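Local coordinates for dipicolinate synthase subunit A (Bacillus halodurans, PDB 3D4O), which probably serves as one subunit of dipicolinate synthase, the oxidoreductase that converts dihydrodipicolinate into the dipicolinate of bacterial spores, at residues 159-164 / 224-229; 200-205 / 209-214; 86-91 / 110-115; 19-24 / 34-39. All coordinates share one frame; numbering follows the deposited sequence.

Contact 1. Residues 159-164 / 224-229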
loop_
_atom_site.group_PDB
_atom_site.type_symbol
_atom_site.label_atom_id
_atom_site.label_comp_id
_atom_site.label_asym_id
_atom_site.label_seq_id
_atom_site.Cartn_x
_atom_site.Cartn_y
_atom_site.Cartn_z
ATOM N N ALA C 159 -15.421 1.189 -5.431
ATOM C CA ALA C 159 -16.129 2.335 -6.028
ATOM C C ALA C 159 -15.268 3.561 -5.913
ATOM O O ALA C 159 -14.599 3.774 -4.878
ATOM C CB ALA C 159 -17.441 2.611 -5.339
ATOM N N VAL C 160 -15.228 4.309 -7.008
ATOM C CA VAL C 160 -14.600 5.638 -7.017
ATOM C C VAL C 160 -15.719 6.621 -7.334
ATOM O O VAL C 160 -16.532 6.398 -8.243
ATOM C CB VAL C 160 -13.469 5.810 -8.030
ATOM C CG1 VAL C 160 -12.962 7.264 -7.996
ATOM C CG2 VAL C 160 -12.295 4.849 -7.790
ATOM N N LEU C 161 -15.785 7.693 -6.563
ATOM C CA LEU C 161 -16.832 8.709 -6.742
ATOM C C LEU C 161 -16.164 9.904 -7.387
ATOM O O LEU C 161 -15.250 10.506 -6.814
ATOM C CB LEU C 161 -17.468 9.097 -5.418
ATOM C CG LEU C 161 -18.058 7.927 -4.630
ATOM C CD1 LEU C 161 -18.677 8.432 -3.321
ATOM C CD2 LEU C 161 -19.071 7.107 -5.417
ATOM N N GLY C 162 -16.567 10.144 -8.627
ATOM C CA GLY C 162 -16.059 11.242 -9.445
ATOM C C GLY C 162 -15.101 10.786 -10.513
ATOM O O GLY C 162 -14.272 9.904 -10.280
ATOM N N LEU C 163 -15.256 11.344 -11.711
ATOM C CA LEU C 163 -14.343 11.015 -12.771
ATOM C C LEU C 163 -13.659 12.297 -13.277
ATOM O O LEU C 163 -13.520 12.554 -14.482
ATOM C CB LEU C 163 -14.970 10.208 -13.888
ATOM C CG LEU C 163 -13.854 9.575 -14.731
ATOM C CD1 LEU C 163 -13.498 8.129 -14.264
ATOM C CD2 LEU C 163 -14.250 9.552 -16.156
ATOM N N GLY C 164 -13.250 13.096 -12.307
ATOM C CA GLY C 164 -12.441 14.272 -12.592
ATOM C C GLY C 164 -10.984 13.865 -12.802
ATOM O O GLY C 164 -10.662 12.683 -13.044
ATOM N N LEU C 224 -20.828 16.678 -0.221
ATOM C CA LEU C 224 -21.359 15.611 0.620
ATOM C C LEU C 224 -22.086 14.555 -0.196
ATOM O O LEU C 224 -23.278 14.708 -0.517
ATOM C CB LEU C 224 -22.248 16.190 1.709
ATOM C CG LEU C 224 -22.763 15.202 2.770
ATOM C CD1 LEU C 224 -21.638 14.363 3.351
ATOM C CD2 LEU C 224 -23.491 15.960 3.861
ATOM N N VAL C 225 -21.353 13.480 -0.513
ATOM C CA VAL C 225 -21.920 12.371 -1.302
ATOM C C VAL C 225 -22.018 11.080 -0.511
ATOM O O VAL C 225 -22.942 10.290 -0.705
ATOM C CB VAL C 225 -21.214 12.161 -2.695
ATOM C CG1 VAL C 225 -21.515 13.344 -3.574
ATOM C CG2 VAL C 225 -19.678 11.947 -2.579
ATOM N N VAL C 226 -21.079 10.877 0.393
ATOM C CA VAL C 226 -21.084 9.685 1.218
ATOM C C VAL C 226 -21.806 10.098 2.489
ATOM O O VAL C 226 -21.223 10.327 3.549
ATOM C CB VAL C 226 -19.665 9.122 1.457
ATOM C CG1 VAL C 226 -19.725 7.732 2.153
ATOM C CG2 VAL C 226 -18.928 9.004 0.133
ATOM N N THR C 227 -23.117 10.198 2.327
ATOM C CA THR C 227 -24.000 10.615 3.397
ATOM C C THR C 227 -24.316 9.461 4.338
ATOM O O THR C 227 -23.937 8.316 4.110
ATOM C CB THR C 227 -25.327 11.171 2.853
ATOM O OG1 THR C 227 -26.042 10.135 2.179
ATOM C CG2 THR C 227 -25.080 12.297 1.862
ATOM N N ALA C 228 -25.043 9.797 5.391
ATOM C CA ALA C 228 -25.468 8.814 6.384
ATOM C C ALA C 228 -26.251 7.667 5.733
ATOM O O ALA C 228 -26.027 6.503 6.042
ATOM C CB ALA C 228 -26.333 9.484 7.485
ATOM N N ASN C 229 -27.186 8.013 4.847
ATOM C CA ASN C 229 -28.039 6.992 4.192
ATOM C C ASN C 229 -27.218 6.098 3.312
ATOM O O ASN C 229 -27.479 4.900 3.185
ATOM C CB ASN C 229 -29.238 7.567 3.417
ATOM C CG ASN C 229 -30.539 7.472 4.208
ATOM O OD1 ASN C 229 -30.899 6.391 4.693
ATOM N ND2 ASN C 229 -31.260 8.586 4.327
#
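L161 lays a single methyl, CD1, against two valines of the 224-229 segment. L161 CD1 lies 3.5 Å from V226 CG2, and on the V225 side 3.7 Å separates L161 CD1 from V225 CG2. The two approaches differ: the side chains of L161 and V226 cross at about a right angle, whereas L161 and V225 run past each other in opposite senses. With CG opposite the carbonyl carbon (chi1 -56°) and CD1 continuing the chain in extended form, the leucine spans the distance between backbones whose nearest alpha carbons, CA of L161 and CA of V225, are 8.3 Å apart. The segments bury a modest 92 Å² together, all of it through these three residues. L161 ends strand 157-161, the first strand of a Rossmann-like sheet, and the glycines that follow, G162 and G164, fit the GxGxxG pattern of dinucleotide-binding folds, although no cofactor role is established for them here. The positive phi of G162 would jam any side chain against the carbonyl O of L161, which accounts for a glycine there. On the other segment, V226 is the centre of an inverse gamma turn, with a weak 3.0 Å bond from T227 N to V225 O. T227 is the N-cap of helix 228-233. L161 O takes a hydrogen bond from T220 OG1, and V225 also touches N219 of the adjacent strand 216-219.

Contact 2. Residues 200-205 / 209-214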
loop_
_atom_site.group_PDB
_atom_site.type_symbol
_atom_site.label_atom_id
_atom_site.label_comp_id
_atom_site.label_asym_id
_atom_site.label_seq_id
_atom_site.Cartn_x
_atom_site.Cartn_y
_atom_site.Cartn_z
ATOM N N GLU C 200 -17.680 -0.073 -14.396
ATOM C CA GLU C 200 -19.136 0.001 -14.251
ATOM C C GLU C 200 -19.577 1.387 -13.811
ATOM O O GLU C 200 -19.280 1.800 -12.695
ATOM C CB GLU C 200 -19.656 -1.043 -13.246
ATOM C CG GLU C 200 -21.163 -0.889 -13.036
ATOM C CD GLU C 200 -21.752 -1.785 -11.944
ATOM O OE1 GLU C 200 -21.051 -2.673 -11.392
ATOM O OE2 GLU C 200 -22.944 -1.574 -11.651
ATOM N N PRO C 201 -20.259 2.122 -14.694
ATOM C CA PRO C 201 -20.696 3.434 -14.254
ATOM C C PRO C 201 -21.997 3.385 -13.538
ATOM O O PRO C 201 -22.774 2.455 -13.713
ATOM C CB PRO C 201 -20.942 4.180 -15.566
ATOM C CG PRO C 201 -21.349 3.133 -16.536
ATOM C CD PRO C 201 -20.640 1.850 -16.096
ATOM N N PHE C 202 -22.213 4.379 -12.703
ATOM C CA PHE C 202 -23.507 4.554 -12.059
ATOM C C PHE C 202 -23.777 6.016 -11.788
ATOM O O PHE C 202 -22.866 6.751 -11.516
ATOM C CB PHE C 202 -23.645 3.728 -10.783
ATOM C CG PHE C 202 -22.754 4.163 -9.632
ATOM C CD1 PHE C 202 -21.459 3.699 -9.535
ATOM C CD2 PHE C 202 -23.258 4.951 -8.619
ATOM C CE1 PHE C 202 -20.659 4.036 -8.468
ATOM C CE2 PHE C 202 -22.473 5.304 -7.528
ATOM C CZ PHE C 202 -21.167 4.854 -7.466
ATOM N N HIS C 203 -25.029 6.437 -11.879
ATOM C CA HIS C 203 -25.341 7.837 -11.607
ATOM C C HIS C 203 -25.168 8.042 -10.123
ATOM O O HIS C 203 -25.663 7.281 -9.279
ATOM C CB HIS C 203 -26.751 8.245 -12.064
ATOM C CG HIS C 203 -26.963 9.728 -12.112
ATOM N ND1 HIS C 203 -27.379 10.462 -11.022
ATOM C CD2 HIS C 203 -26.852 10.610 -13.137
ATOM C CE1 HIS C 203 -27.508 11.730 -11.372
ATOM N NE2 HIS C 203 -27.196 11.844 -12.650
ATOM N N ILE C 204 -24.462 9.112 -9.824
ATOM C CA ILE C 204 -24.081 9.442 -8.466
ATOM C C ILE C 204 -25.281 9.512 -7.519
ATOM O O ILE C 204 -25.157 9.332 -6.304
ATOM C CB ILE C 204 -23.295 10.755 -8.428
ATOM C CG1 ILE C 204 -22.537 10.880 -7.114
ATOM C CG2 ILE C 204 -24.245 11.961 -8.667
ATOM C CD1 ILE C 204 -21.481 9.850 -6.855
ATOM N N SER C 205 -26.453 9.745 -8.089
ATOM C CA SER C 205 -27.677 9.896 -7.282
ATOM C C SER C 205 -28.155 8.564 -6.731
ATOM O O SER C 205 -29.013 8.507 -5.879
ATOM C CB SER C 205 -28.794 10.569 -8.095
ATOM O OG SER C 205 -29.222 9.724 -9.142
ATOM N N GLN C 209 -27.783 2.787 -3.226
ATOM C CA GLN C 209 -28.087 1.464 -3.804
ATOM C C GLN C 209 -26.818 0.822 -4.294
ATOM O O GLN C 209 -26.538 -0.347 -4.040
ATOM C CB GLN C 209 -29.094 1.612 -4.953
ATOM C CG GLN C 209 -29.207 0.438 -5.906
ATOM C CD GLN C 209 -30.089 0.800 -7.124
ATOM O OE1 GLN C 209 -31.164 1.418 -6.977
ATOM N NE2 GLN C 209 -29.619 0.448 -8.321
ATOM N N GLU C 210 -25.998 1.617 -4.941
ATOM C CA GLU C 210 -24.829 1.050 -5.634
ATOM C C GLU C 210 -23.657 0.665 -4.737
ATOM O O GLU C 210 -22.857 -0.227 -5.096
ATOM C CB GLU C 210 -24.393 1.975 -6.770
ATOM C CG GLU C 210 -25.508 2.134 -7.791
ATOM C CD GLU C 210 -25.837 0.831 -8.489
ATOM O OE1 GLU C 210 -24.918 -0.016 -8.676
ATOM O OE2 GLU C 210 -27.014 0.669 -8.856
ATOM N N LEU C 211 -23.618 1.245 -3.549
ATOM C CA LEU C 211 -22.480 1.030 -2.631
ATOM C C LEU C 211 -22.715 0.008 -1.546
ATOM O O LEU C 211 -21.895 -0.146 -0.636
ATOM C CB LEU C 211 -22.035 2.345 -1.967
ATOM C CG LEU C 211 -21.497 3.464 -2.871
ATOM C CD1 LEU C 211 -20.872 4.571 -2.018
ATOM C CD2 LEU C 211 -20.517 2.950 -3.874
ATOM N N ARG C 212 -23.853 -0.663 -1.623
ATOM C CA ARG C 212 -24.231 -1.620 -0.586
ATOM C C ARG C 212 -23.374 -2.880 -0.569
ATOM O O ARG C 212 -23.370 -3.615 0.417
ATOM C CB ARG C 212 -25.739 -1.927 -0.603
ATOM C CG ARG C 212 -26.314 -2.654 -1.776
ATOM C CD ARG C 212 -27.818 -2.377 -1.826
ATOM N N ASP C 213 -22.615 -3.098 -1.635
ATOM C CA ASP C 213 -21.733 -4.270 -1.705
ATOM C C ASP C 213 -20.272 -3.894 -1.903
ATOM O O ASP C 213 -19.417 -4.734 -2.186
ATOM C CB ASP C 213 -22.172 -5.236 -2.809
ATOM C CG ASP C 213 -22.147 -4.611 -4.192
ATOM O OD1 ASP C 213 -21.905 -3.387 -4.291
ATOM O OD2 ASP C 213 -22.375 -5.350 -5.180
ATOM N N VAL C 214 -19.996 -2.617 -1.727
ATOM C CA VAL C 214 -18.648 -2.090 -1.928
ATOM C C VAL C 214 -17.734 -2.286 -0.745
ATOM O O VAL C 214 -18.079 -2.002 0.421
ATOM C CB VAL C 214 -18.706 -0.616 -2.371
ATOM C CG1 VAL C 214 -17.353 -0.008 -2.392
ATOM C CG2 VAL C 214 -19.346 -0.585 -3.768
#
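One face of the F202 ring carries the E210 side chain: E210 CB stands 3.7 Å above the ring plane, displaced toward the rim, and lies 20° off the normal through the F202 centroid, a CH-pi contact. E210 CG follows alongside, 3.7 Å from F202 CD2. L211 CD2 reaches the end of the same ring obliquely, 4.1 Å from F202 CZ. At the edge of the H203 ring, in its plane, sits S205 CA; S205 N donates to H203 ND1 over 3.2 Å, tilted out of that plane, and S205 OG and H203 ND1 are also hydrogen-bonded. The phenyl group is turned toward E210 by a chi1 of 68°, which places CG between the backbone N and the carbonyl carbon. Beyond the ring two carboxylates meet with like charge, E200 OE2 being 3.9 Å from E210 OE1, their planes 74° apart. E210 OE1 is hydrogen-bonded elsewhere and OE2 takes a weak bond from Q209 NE2, which may soften the repulsion. Were F202 an alanine, the E210 methylenes would probably lose the ring face they lie on and L211 CD2 its aromatic neighbour. The contact opens the crossover carrying the chain from strand 200-203, outermost within this chain, by way of helix 207-210, past strands 180-185 and 157-161, to strand 216-219; K182 of strand 180-185 touches E200 and F202 and bonds E210 O through NZ.

Contact 3. Residues 86-91 / 110-115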
loop_
_atom_site.group_PDB
_atom_site.type_symbol
_atom_site.label_atom_id
_atom_site.label_comp_id
_atom_site.label_asym_id
_atom_site.label_seq_id
_atom_site.Cartn_x
_atom_site.Cartn_y
_atom_site.Cartn_z
ATOM N N LEU C 86 0.270 33.194 8.806
ATOM C CA LEU C 86 0.431 34.201 7.766
ATOM C C LEU C 86 -0.712 35.194 7.858
ATOM O O LEU C 86 -1.863 34.862 7.609
ATOM C CB LEU C 86 0.457 33.557 6.377
ATOM C CG LEU C 86 0.752 34.521 5.226
ATOM C CD1 LEU C 86 2.106 35.202 5.399
ATOM C CD2 LEU C 86 0.702 33.798 3.916
ATOM N N THR C 87 -0.372 36.421 8.213
ATOM C CA THR C 87 -1.369 37.468 8.389
ATOM C C THR C 87 -1.495 38.406 7.204
ATOM O O THR C 87 -0.733 38.356 6.244
ATOM C CB THR C 87 -1.038 38.347 9.595
ATOM O OG1 THR C 87 0.241 38.939 9.398
ATOM C CG2 THR C 87 -1.021 37.546 10.875
ATOM N N GLU C 88 -2.476 39.291 7.328
ATOM C CA GLU C 88 -2.784 40.284 6.292
ATOM C C GLU C 88 -1.755 41.372 6.375
ATOM O O GLU C 88 -1.371 41.988 5.375
ATOM C CB GLU C 88 -4.174 40.889 6.511
ATOM C CG GLU C 88 -5.294 39.873 6.386
ATOM C CD GLU C 88 -6.678 40.474 6.598
ATOM O OE1 GLU C 88 -6.791 41.714 6.782
ATOM O OE2 GLU C 88 -7.653 39.682 6.569
ATOM N N GLU C 89 -1.302 41.570 7.603
ATOM C CA GLU C 89 -0.354 42.620 7.917
ATOM C C GLU C 89 0.943 42.333 7.213
ATOM O O GLU C 89 1.584 43.221 6.683
ATOM C CB GLU C 89 -0.127 42.748 9.434
HETATM N N MSE C 90 1.308 41.067 7.186
HETATM C CA MSE C 90 2.560 40.647 6.556
HETATM C C MSE C 90 2.486 40.853 5.057
HETATM O O MSE C 90 3.388 41.384 4.438
HETATM C CB MSE C 90 2.833 39.166 6.845
HETATM C CG MSE C 90 3.176 38.908 8.297
HETATM SE SE MSE C 90 3.190 37.019 8.823
HETATM C CE MSE C 90 3.382 37.403 10.749
ATOM N N ILE C 91 1.358 40.467 4.498
ATOM C CA ILE C 91 1.156 40.475 3.041
ATOM C C ILE C 91 1.132 41.872 2.434
ATOM O O ILE C 91 1.583 42.066 1.305
ATOM C CB ILE C 91 -0.074 39.620 2.668
ATOM C CG1 ILE C 91 0.250 38.168 3.023
ATOM C CG2 ILE C 91 -0.396 39.682 1.175
ATOM C CD1 ILE C 91 -0.893 37.213 2.907
ATOM N N ASN C 110 -8.131 33.373 0.576
ATOM C CA ASN C 110 -8.747 34.137 -0.527
ATOM C C ASN C 110 -9.123 35.544 -0.080
ATOM O O ASN C 110 -9.092 36.499 -0.858
ATOM C CB ASN C 110 -10.004 33.462 -1.087
ATOM C CG ASN C 110 -9.702 32.224 -1.894
ATOM O OD1 ASN C 110 -10.552 31.340 -2.015
ATOM N ND2 ASN C 110 -8.490 32.142 -2.447
ATOM N N GLN C 111 -9.467 35.647 1.195
ATOM C CA GLN C 111 -9.880 36.924 1.792
ATOM C C GLN C 111 -8.683 37.820 2.024
ATOM O O GLN C 111 -8.795 39.051 1.946
ATOM C CB GLN C 111 -10.628 36.713 3.115
ATOM N N CYS C 112 -7.535 37.217 2.316
ATOM C CA CYS C 112 -6.328 38.018 2.583
ATOM C C CYS C 112 -5.897 38.678 1.314
ATOM O O CYS C 112 -5.575 39.861 1.272
ATOM C CB CYS C 112 -5.144 37.164 3.050
ATOM S SG CYS C 112 -5.248 36.524 4.733
HETATM N N MSE C 113 -5.888 37.855 0.279
HETATM C CA MSE C 113 -5.440 38.257 -1.051
HETATM C C MSE C 113 -6.329 39.327 -1.569
HETATM O O MSE C 113 -5.875 40.286 -2.189
HETATM C CB MSE C 113 -5.485 37.089 -2.034
HETATM C CG MSE C 113 -4.509 35.974 -1.721
HETATM SE SE MSE C 113 -2.694 36.621 -1.588
HETATM C CE MSE C 113 -2.595 37.059 0.283
ATOM N N LYS C 114 -7.609 39.154 -1.259
ATOM C CA LYS C 114 -8.659 40.058 -1.714
ATOM C C LYS C 114 -8.386 41.432 -1.193
ATOM O O LYS C 114 -8.191 42.374 -1.946
ATOM C CB LYS C 114 -10.036 39.594 -1.221
ATOM N N LYS C 115 -8.313 41.500 0.125
ATOM C CA LYS C 115 -8.132 42.758 0.849
ATOM C C LYS C 115 -6.765 43.403 0.675
ATOM O O LYS C 115 -6.637 44.626 0.820
ATOM C CB LYS C 115 -8.393 42.558 2.346
#
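Two consecutive beta-alpha-beta crossovers of the N-terminal Rossmann-like domain meet here, E88 and I91 of the short helix 88-92 packing on C112 and M113 of helix 107-116. The backbones come close: CA of E88 and CA of C112 are 5.6 Å apart, a close spacing consistent with the small cysteine side chain. C112 SG lies 3.7 Å from E88 CG, so that methylene of the glutamate does the packing while its extended chain carries the carboxylate onward at an exposed position. One helical turn later, I91 points its CD1 into the interface, 4.3 Å from C112 CB. The selenomethionine M113 is the other partner of I91. Its CB bond leads away from the 86-91 segment, yet bends at chi2 (-55°) and chi3 (90°) fold the chain back and bring M113 CE to the side of I91, though its exact place is doubtful because it is modelled too close to I91 CD1. The side chains of I91 and M113 cross nearly perpendicularly. At the start of the shorter helix, T87 acts as N-cap: its OG1 accepts from M90 N at 3.2 Å and an N-H...O angle of 149°. L86 O is bonded by Y108 OH of helix 107-116, a second tie between the two elements, and M113 also touches L120 of strand 119-122. The 240 Å² buried between the segments is thus helix-on-helix packing beside a parallel sheet, as between successive helices of an alpha/beta Rossmann-like fold, where strands 61-63, 99-102 and 119-122 lie side by side.

Contact 4. Residues 19-24 / 34-39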
loop_
_atom_site.group_PDB
_atom_site.type_symbol
_atom_site.label_atom_id
_atom_site.label_comp_id
_atom_site.label_asym_id
_atom_site.label_seq_id
_atom_site.Cartn_x
_atom_site.Cartn_y
_atom_site.Cartn_z
ATOM N N GLU C 19 12.595 19.880 -2.876
ATOM C CA GLU C 19 12.961 19.876 -4.310
ATOM C C GLU C 19 12.880 21.290 -4.856
ATOM O O GLU C 19 13.658 21.720 -5.701
ATOM C CB GLU C 19 12.020 18.977 -5.127
ATOM C CG GLU C 19 12.075 17.530 -4.773
ATOM C CD GLU C 19 13.463 16.960 -4.833
ATOM O OE1 GLU C 19 14.258 17.338 -5.739
ATOM O OE2 GLU C 19 13.738 16.103 -3.971
ATOM N N ILE C 20 11.910 22.006 -4.336
ATOM C CA ILE C 20 11.676 23.401 -4.731
ATOM C C ILE C 20 12.812 24.253 -4.186
ATOM O O ILE C 20 13.394 25.053 -4.905
ATOM C CB ILE C 20 10.302 23.947 -4.214
ATOM C CG1 ILE C 20 9.142 23.088 -4.752
ATOM C CG2 ILE C 20 10.112 25.429 -4.631
ATOM C CD1 ILE C 20 7.781 23.442 -4.171
ATOM N N ILE C 21 13.162 24.029 -2.926
ATOM C CA ILE C 21 14.225 24.829 -2.282
ATOM C C ILE C 21 15.535 24.652 -3.061
ATOM O O ILE C 21 16.264 25.613 -3.336
ATOM C CB ILE C 21 14.470 24.438 -0.808
ATOM C CG1 ILE C 21 13.254 24.765 0.063
ATOM C CG2 ILE C 21 15.669 25.213 -0.232
ATOM C CD1 ILE C 21 13.330 24.137 1.460
ATOM N N ARG C 22 15.777 23.416 -3.456
ATOM C CA ARG C 22 17.024 23.065 -4.144
ATOM C C ARG C 22 17.153 23.716 -5.511
ATOM O O ARG C 22 18.185 24.286 -5.849
ATOM C CB ARG C 22 17.172 21.542 -4.297
ATOM N N LYS C 23 16.088 23.634 -6.287
ATOM C CA LYS C 23 16.117 24.147 -7.641
ATOM C C LYS C 23 16.234 25.653 -7.643
ATOM O O LYS C 23 17.043 26.217 -8.377
ATOM C CB LYS C 23 14.899 23.694 -8.454
ATOM C CG LYS C 23 15.121 23.984 -9.943
ATOM C CD LYS C 23 14.255 23.146 -10.868
ATOM C CE LYS C 23 14.780 23.275 -12.317
ATOM N NZ LYS C 23 13.911 22.651 -13.376
ATOM N N LEU C 24 15.431 26.299 -6.813
ATOM C CA LEU C 24 15.460 27.765 -6.732
ATOM C C LEU C 24 16.857 28.248 -6.348
ATOM O O LEU C 24 17.352 29.261 -6.831
ATOM C CB LEU C 24 14.392 28.312 -5.765
ATOM C CG LEU C 24 13.001 28.608 -6.367
ATOM C CD1 LEU C 24 12.592 27.639 -7.482
ATOM C CD2 LEU C 24 11.945 28.655 -5.250
ATOM N N VAL C 34 11.174 29.776 6.106
ATOM C CA VAL C 34 10.429 29.711 7.373
ATOM C C VAL C 34 9.792 28.350 7.590
ATOM O O VAL C 34 9.129 27.797 6.700
ATOM C CB VAL C 34 9.332 30.821 7.438
ATOM C CG1 VAL C 34 8.656 30.847 8.793
ATOM C CG2 VAL C 34 9.910 32.170 7.108
ATOM N N GLY C 35 10.048 27.796 8.774
ATOM C CA GLY C 35 9.456 26.518 9.191
ATOM C C GLY C 35 10.323 25.300 8.981
ATOM O O GLY C 35 9.866 24.157 9.108
ATOM N N PHE C 36 11.596 25.540 8.715
ATOM C CA PHE C 36 12.534 24.441 8.440
ATOM C C PHE C 36 13.702 24.363 9.422
ATOM O O PHE C 36 14.811 23.981 9.074
ATOM C CB PHE C 36 13.057 24.578 7.009
ATOM C CG PHE C 36 12.000 24.383 5.949
ATOM C CD1 PHE C 36 11.134 25.419 5.603
ATOM C CD2 PHE C 36 11.894 23.182 5.283
ATOM C CE1 PHE C 36 10.172 25.252 4.624
ATOM C CE2 PHE C 36 10.924 23.010 4.292
ATOM C CZ PHE C 36 10.064 24.053 3.965
ATOM N N ASP C 37 13.438 24.715 10.667
ATOM C CA ASP C 37 14.496 24.711 11.676
ATOM C C ASP C 37 15.067 23.319 11.894
ATOM O O ASP C 37 16.244 23.174 12.235
ATOM C CB ASP C 37 14.051 25.363 12.986
ATOM C CG ASP C 37 12.715 24.893 13.432
ATOM O OD1 ASP C 37 12.610 23.740 13.871
ATOM O OD2 ASP C 37 11.764 25.684 13.337
ATOM N N GLN C 38 14.259 22.295 11.629
ATOM C CA GLN C 38 14.730 20.907 11.787
ATOM C C GLN C 38 15.550 20.436 10.597
ATOM O O GLN C 38 16.228 19.425 10.667
ATOM C CB GLN C 38 13.576 19.943 12.013
ATOM C CG GLN C 38 12.880 20.178 13.328
ATOM C CD GLN C 38 11.640 19.324 13.493
ATOM O OE1 GLN C 38 10.907 19.478 14.460
ATOM N NE2 GLN C 38 11.395 18.429 12.542
ATOM N N LEU C 39 15.475 21.184 9.511
ATOM C CA LEU C 39 16.218 20.855 8.288
ATOM C C LEU C 39 17.701 21.098 8.531
ATOM O O LEU C 39 18.184 22.215 8.601
ATOM C CB LEU C 39 15.720 21.662 7.086
ATOM C CG LEU C 39 16.352 21.311 5.747
ATOM C CD1 LEU C 39 16.093 19.840 5.434
ATOM C CD2 LEU C 39 15.815 22.218 4.640
#
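The aromatic part of the contact is a CH-pi approach of I21 to F36. I21 CD1 stands over one ring face, 3.9 Å above the plane and offset toward the rim; it lies 4.2 Å from the F36 ring centroid, 22° off the normal. The nearest ring atom is F36 CE2, 3.9 Å from I21 CD1. I21 reaches the ring because CG1 lies opposite the carbonyl carbon and a chi2 of 168° stretches CD1 straight out from helix 15-26, while the phenyl group comes from the opposite direction. The F36 ring also meets that of F79, their planes inclined by about 20°. The aliphatic part is slighter: I21 CD1 lies 4.5 Å from L39 CD2, so one methyl serves both partners, and I21 further touches F43, I10 and V46. Backbone bonds shape the second segment. F36 to L39 form a type I beta turn, closed by L39 N to F36 O at 2.9 Å, and both hydrophobic side chains set out toward the helix. G35, at a positive phi, could not carry a side chain without jamming it against the carbonyl O of V34. Polar bonds lie away from the interface: E19 and K23 form salt bridges with R279 and D283 of helix 274-289, and D37 OD2 is hydrogen-bonded to S80 OG. Helix 15-26 links strands 7-11 and 30-34, the first beta-alpha-beta crossover of the domain, and the loop follows the second strand. The 91 Å² joining helix to loop is therefore wholly nonpolar, resting on shape and burial rather than on directed bonds.

How the contacts relate
Along the chain the order is contact 4, contact 3, then contact 1 with contact 2 nested inside the loop it closes. Contacts 3 and 4 belong to the N-terminal Rossmann-like domain, their centres 23 Å apart and their nearest atoms about 8 Å apart, at different crossovers of one six-stranded parallel sheet. Contacts 1 and 2 share the second such sheet, with centres only 9 Å apart, and touch directly: L161 CD2 is 3.7 Å from F202 CZ, and L211 CD2 packs on A159 CB. Between the pairs, centres are 34 to 44 Å apart without touching. The chain thus repeats strand order 3-2-1-4-5-6 in two domains, consistent with a nucleotide-dependent oxidoreductase.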